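Local coordinates for protein transcriptional regulator (GntR family) (Enterococcus faecalis, PDB 3DDV) that probably regulates transcription as a GntR-family protein, its UTRA domain being expected to sense a small-molecule effector that controls DNA binding, at residues B[61-64]-B[65-69]; B[96-99]-B[100-104]; B[119-122]-B[123-127]. All coordinates share one frame; numbering follows the deposited sequence.

Contact 1: residues B[61-64]-B[65-69]; sequences SQYG and KSEIT
Gly-64 passes the chain from the loop after strand 46-56 into helix 65-70, and its carbonyl O receives the backbone N of Ile-68 at 3.1 Å, with an N-H...O angle of 169° and the donor in the carbonyl plane. This bond identifies Gly-64 as the N-cap and closes the first helical turn. Gly-64 N in turn donates to Glu-67 OE1 at 2.7 Å, and the N-H...O angle of 168° shows a nearly straight bond, met almost along the C-O axis of the carboxylate. Glu-67 reaches this position by folding back at its first torsion (chi1 -72°), where CG stands beside its backbone N, and then running extended. Because Glu-67 is the third residue of the helix, the bond is the side-chain-to-N-cap half of a capping box, whereas glycine has no side chain to supply the reciprocal half. The same OE1 lies obliquely to the Tyr-63 ring and close to Tyr-63 CB. Tyr-63 CB also meets Ile-68 CG1 at 4.0 Å. This apolar contact joins the residue before the N-cap to the fourth helical residue, the positions of a hydrophobic staple. Beyond CB the tyrosine ring leads away, to Thr-75 and Lys-79 of helix 72-80, while Ile-68 packs on Tyr-13 and Leu-35 of two sheet strands. Glu-67 OE2 makes a weak, long ion pair with Lys-79. Chemically, one carboxylate oxygen satisfies the N-cap amide, and a negative charge at the N-terminal end of a helix would be expected to interact favourably with the helix dipole and to stay ionised.

Contact 2: residues B[96-99]-B[100-104]; sequences ASEQ and IAEYL
Gln-99 brings OE1 over one face of the Tyr-103 ring, one helical turn further on, its amide plane only 11° from the ring plane. OE1 makes the closest approach, 3.4 Å from Tyr-103 CZ, and sits offset toward the rim rather than over the centre. The bend at chi2 (55°) accounts for this: CG leaves anti to the backbone N, and the chain then folds back so that OE1 comes over the ring, while CD projects just beyond its rim. Tyr-103 also meets the Phe-50 ring, the two planes being almost parallel, which relates the helix to strand 46-56. Along another side, Glu-98 and Glu-102 run side by side and point the same way, with OE2 to OE2 at 3.8 Å. Two like charges so near would be expected to disfavour each other, and a weak, long ion pair from Glu-98 to Arg-108 may offset part of that cost. At the start of the helix, Ser-97 OG accepts from Ile-100 N at 3.1 Å, the N-H...O angle of 175° indicating a nearly straight bond. Ala-96 CB then reaches Ile-100 CG2 at 4.3 Å, and both residues rest on Ile-112 of strand 111-121. Ser-97 is thus a serine N-cap, and the Gln-99 to Tyr-103 pair is an i to i+4 contact on a short alpha-helix linking two antiparallel strands.

Contact 3: residues B[119-122]-B[123-127]; sequences SYFE and NGLPF
Phe-121 and Phe-127 form an offset stack although they lie six residues apart around a hairpin turn and are not directly paired: the ring centroids are 4.8 Å apart and the planes differ by 15°. Phe-127 CD2 lies over one face of the Phe-121 ring toward its rim, and Phe-127 CB adds a CH-pi contact to the Phe-121 ring. With CG placed between the backbone N and carbonyl carbon (chi1 72°), the Phe-127 ring turns back across the hairpin, so that the Tyr-120 carbonyl C lies in plane at its edge. Leu-125 CD2 approaches the Phe-121 ring at its edge, 3.9 Å from Phe-121 CD2. Phe-121 also stacks on His-82, and both phenylalanines touch Leu-76 of helix 72-80. The backbone is a 3:5 hairpin with a type I turn and a G1 bulge: Gly-124 N donates to Phe-121 O at 2.6 Å, while Phe-121 N donates to Leu-125 O at 2.7 Å. Gly-124, with positive phi (88°), occupies the bulge position. Asn-123 OD1 accepts from Leu-125 N at 3.1 Å, in the plane of its own carbonyl, an Asx turn in the loop. Past the bulge, Tyr-120 and Pro-126 form an antiparallel non-hydrogen-bonded pair, with Tyr-120 CE1 against Pro-126 CG at 3.9 Å. Phe-127 N then bonds to Ser-119 O at 2.9 Å, while Ser-119 OG turns to Glu-128.

From the N terminus the contacts come in series, and none nests in or crosses another. Contact 1 starts helix 65-70, where the chain has left the sheet after strand 46-56. Contact 2 opens helix 98-104, in the connection from the outermost strand 84-95 to strand 111-121. Contact 3 closes the tight loop between strands 111-121 and 126-135, neighbours in the antiparallel sheet. Contacts 2 and 3 lie on opposite sides of the chain's centre, their own centres about 31 Å apart. Contacts 1 and 3 are nearer, with nearest atoms about 7 Å apart, and both pack against helix 72-80, which relates them without direct touch.

Contact 1: residues B[61-64]-B[65-69]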
ATOM      1  N   SER B  61     -38.495  15.450  14.416  1.00 52.26           N
ATOM      2  CA  SER B  61     -39.607  16.359  14.531  1.00 52.56           C
ATOM      3  C   SER B  61     -39.974  16.621  15.950  1.00 54.01           C
ATOM      4  O   SER B  61     -40.402  17.727  16.273  1.00 54.95           O
ATOM      5  CB  SER B  61     -40.879  15.740  13.962  1.00 52.22           C
ATOM      6  OG  SER B  61     -40.802  15.570  12.600  1.00 50.76           O
ATOM      7  N   GLN B  62     -39.930  15.574  16.770  1.00 54.80           N
ATOM      8  CA  GLN B  62     -40.569  15.619  18.065  1.00 55.39           C
ATOM      9  C   GLN B  62     -39.585  15.972  19.152  1.00 55.11           C
ATOM     10  O   GLN B  62     -39.966  16.209  20.261  1.00 54.97           O
ATOM     11  CB  GLN B  62     -41.255  14.293  18.373  1.00 55.61           C
ATOM     12  CG  GLN B  62     -42.206  13.775  17.296  1.00 57.32           C
ATOM     13  CD  GLN B  62     -43.307  14.786  16.842  1.00 61.44           C
ATOM     14  OE1 GLN B  62     -44.074  15.355  17.662  1.00 61.49           O
ATOM     15  NE2 GLN B  62     -43.404  14.975  15.513  1.00 61.82           N
ATOM     16  N   TYR B  63     -38.315  16.040  18.844  1.00 55.62           N
ATOM     17  CA  TYR B  63     -37.352  16.447  19.860  1.00 56.61           C
ATOM     18  C   TYR B  63     -37.253  17.938  19.791  1.00 56.32           C
ATOM     19  O   TYR B  63     -37.743  18.520  18.863  1.00 57.28           O
ATOM     20  CB  TYR B  63     -35.983  15.754  19.660  1.00 57.30           C
ATOM     21  CG  TYR B  63     -36.102  14.238  19.464  1.00 58.09           C
ATOM     22  CD1 TYR B  63     -35.112  13.511  18.841  1.00 58.04           C
ATOM     23  CD2 TYR B  63     -37.226  13.544  19.901  1.00 59.54           C
ATOM     24  CE1 TYR B  63     -35.245  12.141  18.670  1.00 59.17           C
ATOM     25  CE2 TYR B  63     -37.361  12.196  19.725  1.00 58.72           C
ATOM     26  CZ  TYR B  63     -36.388  11.501  19.113  1.00 58.62           C
ATOM     27  OH  TYR B  63     -36.590  10.158  18.934  1.00 59.12           O
ATOM     28  N   GLY B  64     -36.663  18.553  20.793  1.00 56.27           N
ATOM     29  CA  GLY B  64     -36.478  19.974  20.817  1.00 56.20           C
ATOM     30  C   GLY B  64     -35.015  20.240  20.609  1.00 56.70           C
ATOM     31  O   GLY B  64     -34.176  19.388  20.858  1.00 56.87           O
ATOM     32  N   LYS B  65     -34.734  21.460  20.181  1.00 57.08           N
ATOM     33  CA  LYS B  65     -33.434  21.903  19.701  1.00 57.01           C
ATOM     34  C   LYS B  65     -32.269  21.507  20.598  1.00 57.12           C
ATOM     35  O   LYS B  65     -31.203  21.095  20.093  1.00 56.36           O
ATOM     36  CB  LYS B  65     -33.461  23.423  19.545  1.00 56.96           C
ATOM     37  CG  LYS B  65     -32.172  24.085  19.102  1.00 57.71           C
ATOM     38  CD  LYS B  65     -32.443  25.409  18.391  1.00 57.88           C
ATOM     39  CE  LYS B  65     -31.171  26.029  17.813  1.00 59.30           C
ATOM     40  NZ  LYS B  65     -31.519  27.117  16.847  1.00 60.81           N
ATOM     41  N   SER B  66     -32.470  21.662  21.908  1.00 56.97           N
ATOM     42  CA  SER B  66     -31.420  21.401  22.911  1.00 56.91           C
ATOM     43  C   SER B  66     -31.016  19.953  22.888  1.00 56.41           C
ATOM     44  O   SER B  66     -29.822  19.649  22.908  1.00 56.18           O
ATOM     45  CB  SER B  66     -31.967  21.714  24.293  1.00 56.99           C
ATOM     46  OG  SER B  66     -33.385  21.501  24.268  1.00 59.35           O
ATOM     47  N   GLU B  67     -32.022  19.070  22.887  1.00 56.50           N
ATOM     48  CA  GLU B  67     -31.825  17.626  22.799  1.00 56.88           C
ATOM     49  C   GLU B  67     -31.027  17.362  21.563  1.00 57.09           C
ATOM     50  O   GLU B  67     -29.972  16.751  21.623  1.00 57.13           O
ATOM     51  CB  GLU B  67     -33.143  16.858  22.686  1.00 56.55           C
ATOM     52  CG  GLU B  67     -33.966  16.817  23.936  1.00 57.12           C
ATOM     53  CD  GLU B  67     -35.404  16.356  23.696  1.00 57.60           C
ATOM     54  OE1 GLU B  67     -36.060  16.903  22.796  1.00 58.04           O
ATOM     55  OE2 GLU B  67     -35.898  15.462  24.427  1.00 59.58           O
ATOM     56  N   ILE B  68     -31.521  17.854  20.432  1.00 57.54           N
ATOM     57  CA  ILE B  68     -30.825  17.611  19.165  1.00 58.10           C
ATOM     58  C   ILE B  68     -29.412  18.125  19.173  1.00 58.31           C
ATOM     59  O   ILE B  68     -28.538  17.458  18.667  1.00 58.35           O
ATOM     60  CB  ILE B  68     -31.570  18.175  17.951  1.00 57.62           C
ATOM     61  CG1 ILE B  68     -32.891  17.400  17.788  1.00 57.78           C
ATOM     62  CG2 ILE B  68     -30.678  18.067  16.723  1.00 56.58           C
ATOM     63  CD1 ILE B  68     -33.916  17.996  16.828  1.00 57.61           C
ATOM     64  N   THR B  69     -29.186  19.291  19.758  1.00 59.31           N
ATOM     65  CA  THR B  69     -27.882  19.932  19.683  1.00 60.56           C
ATOM     66  C   THR B  69     -26.892  19.362  20.668  1.00 61.36           C
ATOM     67  O   THR B  69     -25.753  19.134  20.290  1.00 62.44           O
ATOM     68  CB  THR B  69     -27.959  21.469  19.817  1.00 60.50           C
ATOM     69  OG1 THR B  69     -29.096  21.835  20.605  1.00 62.21           O
ATOM     70  CG2 THR B  69     -28.118  22.113  18.446  1.00 60.20           C
TER

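Contact 2: residues B[96-99]-B[100-104]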
ATOM      1  N   ALA B  96      -8.297  25.059   3.896  1.00 58.08           N
ATOM      2  CA  ALA B  96      -9.415  25.857   4.439  1.00 58.74           C
ATOM      3  C   ALA B  96      -9.936  26.832   3.410  1.00 59.31           C
ATOM      4  O   ALA B  96      -9.155  27.539   2.781  1.00 59.39           O
ATOM      5  CB  ALA B  96      -8.975  26.607   5.648  1.00 58.50           C
ATOM      6  N   SER B  97     -11.253  26.843   3.210  1.00 60.42           N
ATOM      7  CA  SER B  97     -11.921  27.892   2.411  1.00 61.00           C
ATOM      8  C   SER B  97     -11.941  29.221   3.196  1.00 62.02           C
ATOM      9  O   SER B  97     -11.631  29.275   4.409  1.00 62.18           O
ATOM     10  CB  SER B  97     -13.338  27.486   2.046  1.00 60.27           C
ATOM     11  OG  SER B  97     -14.187  27.662   3.161  1.00 60.13           O
ATOM     12  N   GLU B  98     -12.288  30.299   2.503  1.00 63.43           N
ATOM     13  CA  GLU B  98     -12.299  31.609   3.140  1.00 63.96           C
ATOM     14  C   GLU B  98     -13.240  31.525   4.315  1.00 63.92           C
ATOM     15  O   GLU B  98     -12.916  31.913   5.434  1.00 64.26           O
ATOM     16  CB  GLU B  98     -12.793  32.649   2.154  1.00 64.18           C
ATOM     17  CG  GLU B  98     -12.870  34.098   2.684  1.00 65.28           C
ATOM     18  CD  GLU B  98     -13.758  34.970   1.750  1.00 67.67           C
ATOM     19  OE1 GLU B  98     -13.840  34.681   0.504  1.00 70.33           O
ATOM     20  OE2 GLU B  98     -14.389  35.931   2.272  1.00 73.63           O
ATOM     21  N   GLN B  99     -14.408  30.970   4.017  1.00 64.07           N
ATOM     22  CA  GLN B  99     -15.489  30.765   4.969  1.00 63.67           C
ATOM     23  C   GLN B  99     -15.072  29.965   6.213  1.00 63.32           C
ATOM     24  O   GLN B  99     -15.190  30.430   7.357  1.00 63.41           O
ATOM     25  CB  GLN B  99     -16.631  30.056   4.218  1.00 63.80           C
ATOM     26  CG  GLN B  99     -17.873  29.858   5.012  1.00 64.58           C
ATOM     27  CD  GLN B  99     -18.402  31.168   5.582  1.00 68.17           C
ATOM     28  OE1 GLN B  99     -17.866  31.722   6.590  1.00 67.56           O
ATOM     29  NE2 GLN B  99     -19.479  31.682   4.944  1.00 68.03           N
ATOM     30  N   ILE B 100     -14.563  28.760   5.984  1.00 62.96           N
ATOM     31  CA  ILE B 100     -14.118  27.915   7.093  1.00 62.69           C
ATOM     32  C   ILE B 100     -12.935  28.530   7.810  1.00 62.13           C
ATOM     33  O   ILE B 100     -12.783  28.351   9.006  1.00 62.00           O
ATOM     34  CB  ILE B 100     -13.845  26.453   6.638  1.00 62.67           C
ATOM     35  CG1 ILE B 100     -15.159  25.666   6.736  1.00 61.31           C
ATOM     36  CG2 ILE B 100     -12.747  25.798   7.504  1.00 61.97           C
ATOM     37  CD1 ILE B 100     -15.280  24.638   5.739  1.00 59.86           C
ATOM     38  N   ALA B 101     -12.127  29.289   7.087  1.00 61.83           N
ATOM     39  CA  ALA B 101     -11.073  30.043   7.727  1.00 62.17           C
ATOM     40  C   ALA B 101     -11.668  31.054   8.730  1.00 62.19           C
ATOM     41  O   ALA B 101     -11.238  31.084   9.904  1.00 60.67           O
ATOM     42  CB  ALA B 101     -10.238  30.732   6.698  1.00 61.70           C
ATOM     43  N   GLU B 102     -12.659  31.849   8.283  1.00 62.42           N
ATOM     44  CA  GLU B 102     -13.291  32.835   9.174  1.00 63.31           C
ATOM     45  C   GLU B 102     -13.795  32.131  10.393  1.00 62.80           C
ATOM     46  O   GLU B 102     -13.501  32.545  11.489  1.00 62.23           O
ATOM     47  CB  GLU B 102     -14.498  33.538   8.585  1.00 63.78           C
ATOM     48  CG  GLU B 102     -14.321  34.298   7.248  1.00 66.53           C
ATOM     49  CD  GLU B 102     -15.654  34.964   6.807  1.00 66.96           C
ATOM     50  OE1 GLU B 102     -16.334  35.528   7.731  1.00 71.08           O
ATOM     51  OE2 GLU B 102     -16.013  34.908   5.579  1.00 68.24           O
ATOM     52  N   TYR B 103     -14.558  31.055  10.191  1.00 62.90           N
ATOM     53  CA  TYR B 103     -15.141  30.297  11.320  1.00 62.73           C
ATOM     54  C   TYR B 103     -14.118  29.681  12.270  1.00 62.42           C
ATOM     55  O   TYR B 103     -14.327  29.620  13.475  1.00 62.16           O
ATOM     56  CB  TYR B 103     -15.983  29.132  10.819  1.00 62.49           C
ATOM     57  CG  TYR B 103     -17.274  29.467  10.135  1.00 62.53           C
ATOM     58  CD1 TYR B 103     -18.116  30.476  10.615  1.00 63.11           C
ATOM     59  CD2 TYR B 103     -17.703  28.713   9.041  1.00 61.89           C
ATOM     60  CE1 TYR B 103     -19.324  30.766   9.987  1.00 61.14           C
ATOM     61  CE2 TYR B 103     -18.891  28.994   8.415  1.00 62.30           C
ATOM     62  CZ  TYR B 103     -19.689  30.017   8.905  1.00 62.08           C
ATOM     63  OH  TYR B 103     -20.858  30.261   8.288  1.00 63.69           O
ATOM     64  N   LEU B 104     -13.043  29.147  11.727  1.00 62.63           N
ATOM     65  CA  LEU B 104     -12.078  28.472  12.577  1.00 62.76           C
ATOM     66  C   LEU B 104     -10.954  29.409  13.003  1.00 62.85           C
ATOM     67  O   LEU B 104     -10.091  29.037  13.762  1.00 62.42           O
ATOM     68  CB  LEU B 104     -11.564  27.223  11.875  1.00 62.29           C
ATOM     69  CG  LEU B 104     -12.574  26.075  11.804  1.00 60.70           C
ATOM     70  CD1 LEU B 104     -11.996  24.934  11.036  1.00 59.52           C
ATOM     71  CD2 LEU B 104     -12.911  25.586  13.179  1.00 61.29           C
TER

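Contact 3: residues B[119-122]-B[123-127]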
ATOM      1  N   SER B 119     -23.985   7.417   9.924  1.00 48.06           N
ATOM      2  CA  SER B 119     -24.244   6.536  11.038  1.00 48.99           C
ATOM      3  C   SER B 119     -25.601   5.922  10.848  1.00 50.78           C
ATOM      4  O   SER B 119     -26.523   6.554  10.304  1.00 51.04           O
ATOM      5  CB  SER B 119     -24.259   7.295  12.362  1.00 49.20           C
ATOM      6  OG  SER B 119     -23.044   7.976  12.568  1.00 49.66           O
ATOM      7  N   TYR B 120     -25.737   4.693  11.330  1.00 52.36           N
ATOM      8  CA  TYR B 120     -26.922   3.903  11.050  1.00 53.81           C
ATOM      9  C   TYR B 120     -27.550   3.322  12.306  1.00 54.45           C
ATOM     10  O   TYR B 120     -26.873   3.078  13.302  1.00 54.84           O
ATOM     11  CB  TYR B 120     -26.541   2.744  10.127  1.00 53.34           C
ATOM     12  CG  TYR B 120     -25.897   3.158   8.851  1.00 52.23           C
ATOM     13  CD1 TYR B 120     -26.637   3.256   7.686  1.00 52.04           C
ATOM     14  CD2 TYR B 120     -24.554   3.447   8.804  1.00 51.06           C
ATOM     15  CE1 TYR B 120     -26.046   3.632   6.489  1.00 51.37           C
ATOM     16  CE2 TYR B 120     -23.956   3.841   7.624  1.00 52.14           C
ATOM     17  CZ  TYR B 120     -24.704   3.924   6.475  1.00 51.73           C
ATOM     18  OH  TYR B 120     -24.108   4.314   5.309  1.00 53.17           O
ATOM     19  N   PHE B 121     -28.844   3.038  12.250  1.00 55.53           N
ATOM     20  CA  PHE B 121     -29.427   2.223  13.298  1.00 56.46           C
ATOM     21  C   PHE B 121     -29.016   0.748  13.126  1.00 57.56           C
ATOM     22  O   PHE B 121     -28.698   0.285  12.005  1.00 58.10           O
ATOM     23  CB  PHE B 121     -30.955   2.376  13.334  1.00 56.48           C
ATOM     24  CG  PHE B 121     -31.407   3.706  13.866  1.00 55.95           C
ATOM     25  CD1 PHE B 121     -30.747   4.311  14.947  1.00 57.46           C
ATOM     26  CD2 PHE B 121     -32.481   4.361  13.305  1.00 55.91           C
ATOM     27  CE1 PHE B 121     -31.176   5.547  15.464  1.00 56.87           C
ATOM     28  CE2 PHE B 121     -32.910   5.591  13.804  1.00 56.28           C
ATOM     29  CZ  PHE B 121     -32.265   6.182  14.887  1.00 56.73           C
ATOM     30  N   GLU B 122     -29.052   0.009  14.235  1.00 57.96           N
ATOM     31  CA  GLU B 122     -28.909  -1.442  14.175  1.00 58.02           C
ATOM     32  C   GLU B 122     -29.794  -2.032  13.101  1.00 58.16           C
ATOM     33  O   GLU B 122     -29.485  -3.084  12.608  1.00 58.29           O
ATOM     34  CB  GLU B 122     -29.167  -2.100  15.532  1.00 57.75           C
ATOM     35  CG  GLU B 122     -28.071  -1.715  16.525  1.00 58.73           C
ATOM     36  CD  GLU B 122     -28.040  -2.549  17.793  1.00 59.40           C
ATOM     37  OE1 GLU B 122     -29.109  -3.102  18.154  1.00 63.62           O
ATOM     38  OE2 GLU B 122     -26.957  -2.620  18.433  1.00 57.35           O
ATOM     39  N   ASN B 123     -30.873  -1.367  12.692  1.00 58.65           N
ATOM     40  CA  ASN B 123     -31.667  -1.943  11.628  1.00 58.77           C
ATOM     41  C   ASN B 123     -31.272  -1.500  10.229  1.00 58.63           C
ATOM     42  O   ASN B 123     -32.042  -1.709   9.277  1.00 58.28           O
ATOM     43  CB  ASN B 123     -33.152  -1.716  11.886  1.00 59.77           C
ATOM     44  CG  ASN B 123     -33.584  -0.258  11.727  1.00 62.70           C
ATOM     45  OD1 ASN B 123     -33.078   0.491  10.874  1.00 63.41           O
ATOM     46  ND2 ASN B 123     -34.565   0.139  12.540  1.00 66.38           N
ATOM     47  N   GLY B 124     -30.098  -0.874  10.092  1.00 58.27           N
ATOM     48  CA  GLY B 124     -29.612  -0.429   8.759  1.00 57.96           C
ATOM     49  C   GLY B 124     -30.015   0.961   8.258  1.00 57.60           C
ATOM     50  O   GLY B 124     -29.512   1.412   7.247  1.00 57.60           O
ATOM     51  N   LEU B 125     -30.919   1.645   8.962  1.00 57.62           N
ATOM     52  CA  LEU B 125     -31.424   2.992   8.562  1.00 56.79           C
ATOM     53  C   LEU B 125     -30.418   4.097   8.923  1.00 56.59           C
ATOM     54  O   LEU B 125     -30.036   4.223  10.096  1.00 56.51           O
ATOM     55  CB  LEU B 125     -32.728   3.309   9.296  1.00 56.99           C
ATOM     56  CG  LEU B 125     -33.478   4.615   8.966  1.00 57.32           C
ATOM     57  CD1 LEU B 125     -34.106   4.530   7.597  1.00 51.24           C
ATOM     58  CD2 LEU B 125     -34.532   4.968  10.089  1.00 56.37           C
ATOM     59  N   PRO B 126     -29.976   4.886   7.922  1.00 55.20           N
ATOM     60  CA  PRO B 126     -29.171   6.079   8.192  1.00 54.19           C
ATOM     61  C   PRO B 126     -29.884   7.072   9.091  1.00 52.47           C
ATOM     62  O   PRO B 126     -31.087   7.308   8.930  1.00 52.28           O
ATOM     63  CB  PRO B 126     -29.001   6.711   6.819  1.00 54.04           C
ATOM     64  CG  PRO B 126     -29.300   5.617   5.820  1.00 55.27           C
ATOM     65  CD  PRO B 126     -30.202   4.651   6.485  1.00 55.35           C
ATOM     66  N   PHE B 127     -29.155   7.677  10.014  1.00 50.79           N
ATOM     67  CA  PHE B 127     -29.746   8.733  10.773  1.00 49.66           C
ATOM     68  C   PHE B 127     -28.892   9.985  10.860  1.00 49.26           C
ATOM     69  O   PHE B 127     -29.278  10.940  11.507  1.00 50.61           O
ATOM     70  CB  PHE B 127     -30.156   8.209  12.149  1.00 49.45           C
ATOM     71  CG  PHE B 127     -29.019   7.941  13.061  1.00 49.09           C
ATOM     72  CD1 PHE B 127     -28.502   8.956  13.850  1.00 49.51           C
ATOM     73  CD2 PHE B 127     -28.477   6.667  13.168  1.00 48.80           C
ATOM     74  CE1 PHE B 127     -27.441   8.712  14.718  1.00 50.25           C
ATOM     75  CE2 PHE B 127     -27.424   6.415  14.021  1.00 49.82           C
ATOM     76  CZ  PHE B 127     -26.887   7.435  14.804  1.00 49.75           C
TER